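Local coordinates for protein probable alginate O-acetylase AlgJ (Pseudomonas putida, PDB 4O8V) that probably adds acetyl groups to mannuronate residues of alginate, working with partner proteins in an inner-membrane complex of the alginate biosynthesis pathway, at residues Leu117-His122 with Asp165-Leu170. Sequence-based numbering, arbitrary orientation.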
ATOM      1  N   LEU A 117       5.707  -7.136   9.850  1.00 23.14           N
ATOM      2  CA  LEU A 117       5.405  -8.020  10.983  1.00 29.44           C
ATOM      3  C   LEU A 117       5.684  -9.474  10.605  1.00 26.70           C
ATOM      4  O   LEU A 117       5.540  -9.844   9.447  1.00 21.74           O
ATOM      5  CB  LEU A 117       3.938  -7.866  11.408  1.00 26.49           C
ATOM      6  CG  LEU A 117       3.542  -6.510  12.009  1.00 34.39           C
ATOM      7  CD1 LEU A 117       2.054  -6.322  11.891  1.00 41.77           C
ATOM      8  CD2 LEU A 117       3.927  -6.447  13.439  1.00 34.34           C
ATOM      9  N   ARG A 118       6.076 -10.290  11.576  1.00 24.69           N
ATOM     10  CA  ARG A 118       6.330 -11.722  11.323  1.00 25.71           C
ATOM     11  C   ARG A 118       5.059 -12.538  10.965  1.00 24.88           C
ATOM     12  O   ARG A 118       5.102 -13.402  10.079  1.00 24.17           O
ATOM     13  CB  ARG A 118       7.044 -12.335  12.546  1.00 23.43           C
ATOM     14  CG  ARG A 118       7.303 -13.852  12.468  1.00 25.64           C
ATOM     15  CD  ARG A 118       8.189 -14.333  13.637  1.00 26.46           C
ATOM     16  NE  ARG A 118       7.787 -13.748  14.908  1.00 26.29           N
ATOM     17  CZ  ARG A 118       6.752 -14.158  15.632  1.00 27.82           C
ATOM     18  NH1 ARG A 118       6.016 -15.183  15.227  1.00 27.95           N
ATOM     19  NH2 ARG A 118       6.461 -13.543  16.774  1.00 27.27           N
ATOM     20  N   THR A 119       3.934 -12.258  11.627  1.00 24.18           N
ATOM     21  CA  THR A 119       2.734 -13.075  11.469  1.00 26.05           C
ATOM     22  C   THR A 119       1.572 -12.359  10.787  1.00 26.95           C
ATOM     23  O   THR A 119       0.438 -12.830  10.808  1.00 25.29           O
ATOM     24  CB  THR A 119       2.241 -13.585  12.819  1.00 29.46           C
ATOM     25  OG1 THR A 119       1.716 -12.493  13.584  1.00 28.40           O
ATOM     26  CG2 THR A 119       3.399 -14.252  13.591  1.00 28.17           C
ATOM     27  N   ASP A 120       1.864 -11.221  10.172  1.00 22.97           N
ATOM     28  CA  ASP A 120       0.819 -10.351   9.620  1.00 26.52           C
ATOM     29  C   ASP A 120       1.251  -9.909   8.219  1.00 26.20           C
ATOM     30  O   ASP A 120       2.443  -9.906   7.920  1.00 26.05           O
ATOM     31  CB  ASP A 120       0.617  -9.162  10.570  1.00 20.84           C
ATOM     32  CG  ASP A 120      -0.578  -8.263  10.200  1.00 28.91           C
ATOM     33  OD1 ASP A 120      -0.431  -7.413   9.293  1.00 30.89           O
ATOM     34  OD2 ASP A 120      -1.644  -8.394  10.860  1.00 27.43           O
ATOM     35  N   THR A 121       0.307  -9.559   7.353  1.00 25.91           N
ATOM     36  CA  THR A 121       0.657  -9.120   6.005  1.00 26.96           C
ATOM     37  C   THR A 121       1.322  -7.745   5.981  1.00 22.40           C
ATOM     38  O   THR A 121       1.995  -7.396   5.010  1.00 25.40           O
ATOM     39  CB  THR A 121      -0.588  -9.040   5.079  1.00 24.13           C
ATOM     40  OG1 THR A 121      -1.494  -8.071   5.609  1.00 26.14           O
ATOM     41  CG2 THR A 121      -1.264 -10.397   4.977  1.00 27.30           C
ATOM     42  N   HIS A 122       1.128  -6.950   7.028  1.00 24.38           N
ATOM     43  CA  HIS A 122       1.412  -5.516   6.911  1.00 22.35           C
ATOM     44  C   HIS A 122       2.814  -5.082   7.316  1.00 26.58           C
ATOM     45  O   HIS A 122       3.505  -5.754   8.078  1.00 26.39           O
ATOM     46  CB  HIS A 122       0.399  -4.720   7.735  1.00 19.86           C
ATOM     47  CG  HIS A 122      -1.003  -4.854   7.222  1.00 23.51           C
ATOM     48  ND1 HIS A 122      -1.944  -5.668   7.816  1.00 26.20           N
ATOM     49  CD2 HIS A 122      -1.605  -4.299   6.142  1.00 23.24           C
ATOM     50  CE1 HIS A 122      -3.077  -5.589   7.132  1.00 26.14           C
ATOM     51  NE2 HIS A 122      -2.894  -4.775   6.104  1.00 24.84           N
ATOM     52  N   ASP A 165      -2.848 -10.865  11.198  1.00 26.26           N
ATOM     53  CA  ASP A 165      -4.044 -11.173  10.431  1.00 28.15           C
ATOM     54  C   ASP A 165      -3.937 -12.559   9.780  1.00 30.95           C
ATOM     55  O   ASP A 165      -4.932 -13.230   9.599  1.00 33.79           O
ATOM     56  CB  ASP A 165      -4.343 -10.059   9.384  1.00 29.25           C
ATOM     57  CG  ASP A 165      -3.208  -9.802   8.376  1.00 32.71           C
ATOM     58  OD1 ASP A 165      -2.074 -10.327   8.486  1.00 28.07           O
ATOM     59  OD2 ASP A 165      -3.452  -8.993   7.440  1.00 31.88           O
ATOM     60  N   LEU A 166      -2.715 -13.001   9.497  1.00 28.81           N
ATOM     61  CA  LEU A 166      -2.506 -14.311   8.885  1.00 28.49           C
ATOM     62  C   LEU A 166      -2.771 -15.501   9.814  1.00 30.96           C
ATOM     63  O   LEU A 166      -3.074 -16.604   9.349  1.00 30.88           O
ATOM     64  CB  LEU A 166      -1.085 -14.397   8.337  1.00 30.43           C
ATOM     65  CG  LEU A 166      -0.890 -13.498   7.122  1.00 29.57           C
ATOM     66  CD1 LEU A 166       0.604 -13.319   6.835  1.00 28.61           C
ATOM     67  CD2 LEU A 166      -1.654 -14.054   5.895  1.00 29.29           C
ATOM     68  N   THR A 167      -2.665 -15.292  11.121  1.00 33.55           N
ATOM     69  CA  THR A 167      -2.860 -16.402  12.047  1.00 37.60           C
ATOM     70  C   THR A 167      -4.286 -16.934  11.964  1.00 41.74           C
ATOM     71  O   THR A 167      -4.531 -18.094  12.257  1.00 40.83           O
ATOM     72  CB  THR A 167      -2.567 -15.996  13.480  1.00 38.03           C
ATOM     73  OG1 THR A 167      -3.630 -15.161  13.942  1.00 49.73           O
ATOM     74  CG2 THR A 167      -1.273 -15.221  13.538  1.00 31.48           C
ATOM     75  N   ASN A 168      -5.220 -16.092  11.531  1.00 44.91           N
ATOM     76  CA  ASN A 168      -6.617 -16.508  11.447  1.00 50.05           C
ATOM     77  C   ASN A 168      -6.910 -17.394  10.241  1.00 49.59           C
ATOM     78  O   ASN A 168      -7.967 -18.030  10.167  1.00 53.92           O
ATOM     79  CB  ASN A 168      -7.520 -15.277  11.432  1.00 55.03           C
ATOM     80  CG  ASN A 168      -7.483 -14.529  12.749  1.00 58.59           C
ATOM     81  OD1 ASN A 168      -8.216 -14.859  13.692  1.00 57.99           O
ATOM     82  ND2 ASN A 168      -6.597 -13.535  12.835  1.00 60.24           N
ATOM     83  N   PHE A 169      -5.976 -17.441   9.298  1.00 45.46           N
ATOM     84  CA  PHE A 169      -6.103 -18.331   8.154  1.00 48.06           C
ATOM     85  C   PHE A 169      -5.477 -19.680   8.417  1.00 47.13           C
ATOM     86  O   PHE A 169      -5.647 -20.618   7.638  1.00 53.41           O
ATOM     87  CB  PHE A 169      -5.475 -17.698   6.919  1.00 53.50           C
ATOM     88  CG  PHE A 169      -6.246 -16.538   6.400  1.00 58.53           C
ATOM     89  CD1 PHE A 169      -7.331 -16.738   5.553  1.00 65.11           C
ATOM     90  CD2 PHE A 169      -5.919 -15.251   6.781  1.00 56.32           C
ATOM     91  CE1 PHE A 169      -8.060 -15.661   5.076  1.00 67.01           C
ATOM     92  CE2 PHE A 169      -6.642 -14.167   6.310  1.00 60.62           C
ATOM     93  CZ  PHE A 169      -7.713 -14.373   5.456  1.00 64.20           C
ATOM     94  N   LEU A 170      -4.759 -19.792   9.525  1.00 43.52           N
ATOM     95  CA  LEU A 170      -4.209 -21.083   9.902  1.00 47.19           C
ATOM     96  C   LEU A 170      -5.317 -22.020  10.355  1.00 58.90           C
ATOM     97  O   LEU A 170      -6.260 -21.593  11.023  1.00 58.63           O
ATOM     98  CB  LEU A 170      -3.178 -20.938  11.017  1.00 42.56           C
ATOM     99  CG  LEU A 170      -1.831 -20.302  10.684  1.00 40.57           C
ATOM    100  CD1 LEU A 170      -1.122 -19.972  11.982  1.00 37.85           C
ATOM    101  CD2 LEU A 170      -0.996 -21.248   9.824  1.00 43.36           C
TER
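The carboxylates of Asp120 and Asp165 lie stacked, their planes 8° apart, with Asp165 OD1 just 3.1 Å from Asp120 CG. Thr121 OG1 sits over the centre of one face of the His122 imidazole, 3.2 Å above its plane, while the ring of Trp225 stacks on His122 and Tyr219 meets it edge to face. Asp165 OD2 approaches the ring obliquely, 3.4 Å from His122 CE1.

Two carboxylates brought this close can probably be accommodated because each oxygen meets a donor, as the bonds here illustrate. Asp165 turns its CG between its own backbone N and carbonyl carbon (chi1 58°), and its carboxylate grips Thr121 twice through syn lone pairs: OD1 takes the backbone N at 2.7 Å and OD2 the hydroxyl OG1 at 2.8 Å. In return, Asp165 N donates to Asp120 OD2 over 2.8 Å, reaching it from above the carboxylate plane. Asp120 OD1 receives His122 ND1 on its syn lone pair at 2.7 Å and His122 N on its anti lone pair, the latter closing an Asx turn. Asp165 is thus placed as a second-shell residue: its backbone N bonds to Asp120, and its carboxylate fixes the Thr121 hydroxyl that lies over the His122 ring, which probably helps to position both. Beside this polar cluster, Leu166 lays CG and CD2 against Thr121 CG2, and Thr167 CG2 packs on Thr119 CB; Thr119 OG1 itself bonds to Asp184.

His122 NE2 is hydrogen-bonded to Ser218 OG, completing an arrangement consistent with the Ser-His-Asp catalytic triad of SGNH hydrolase-like enzymes, its Asp and His carried two residues apart on one loop.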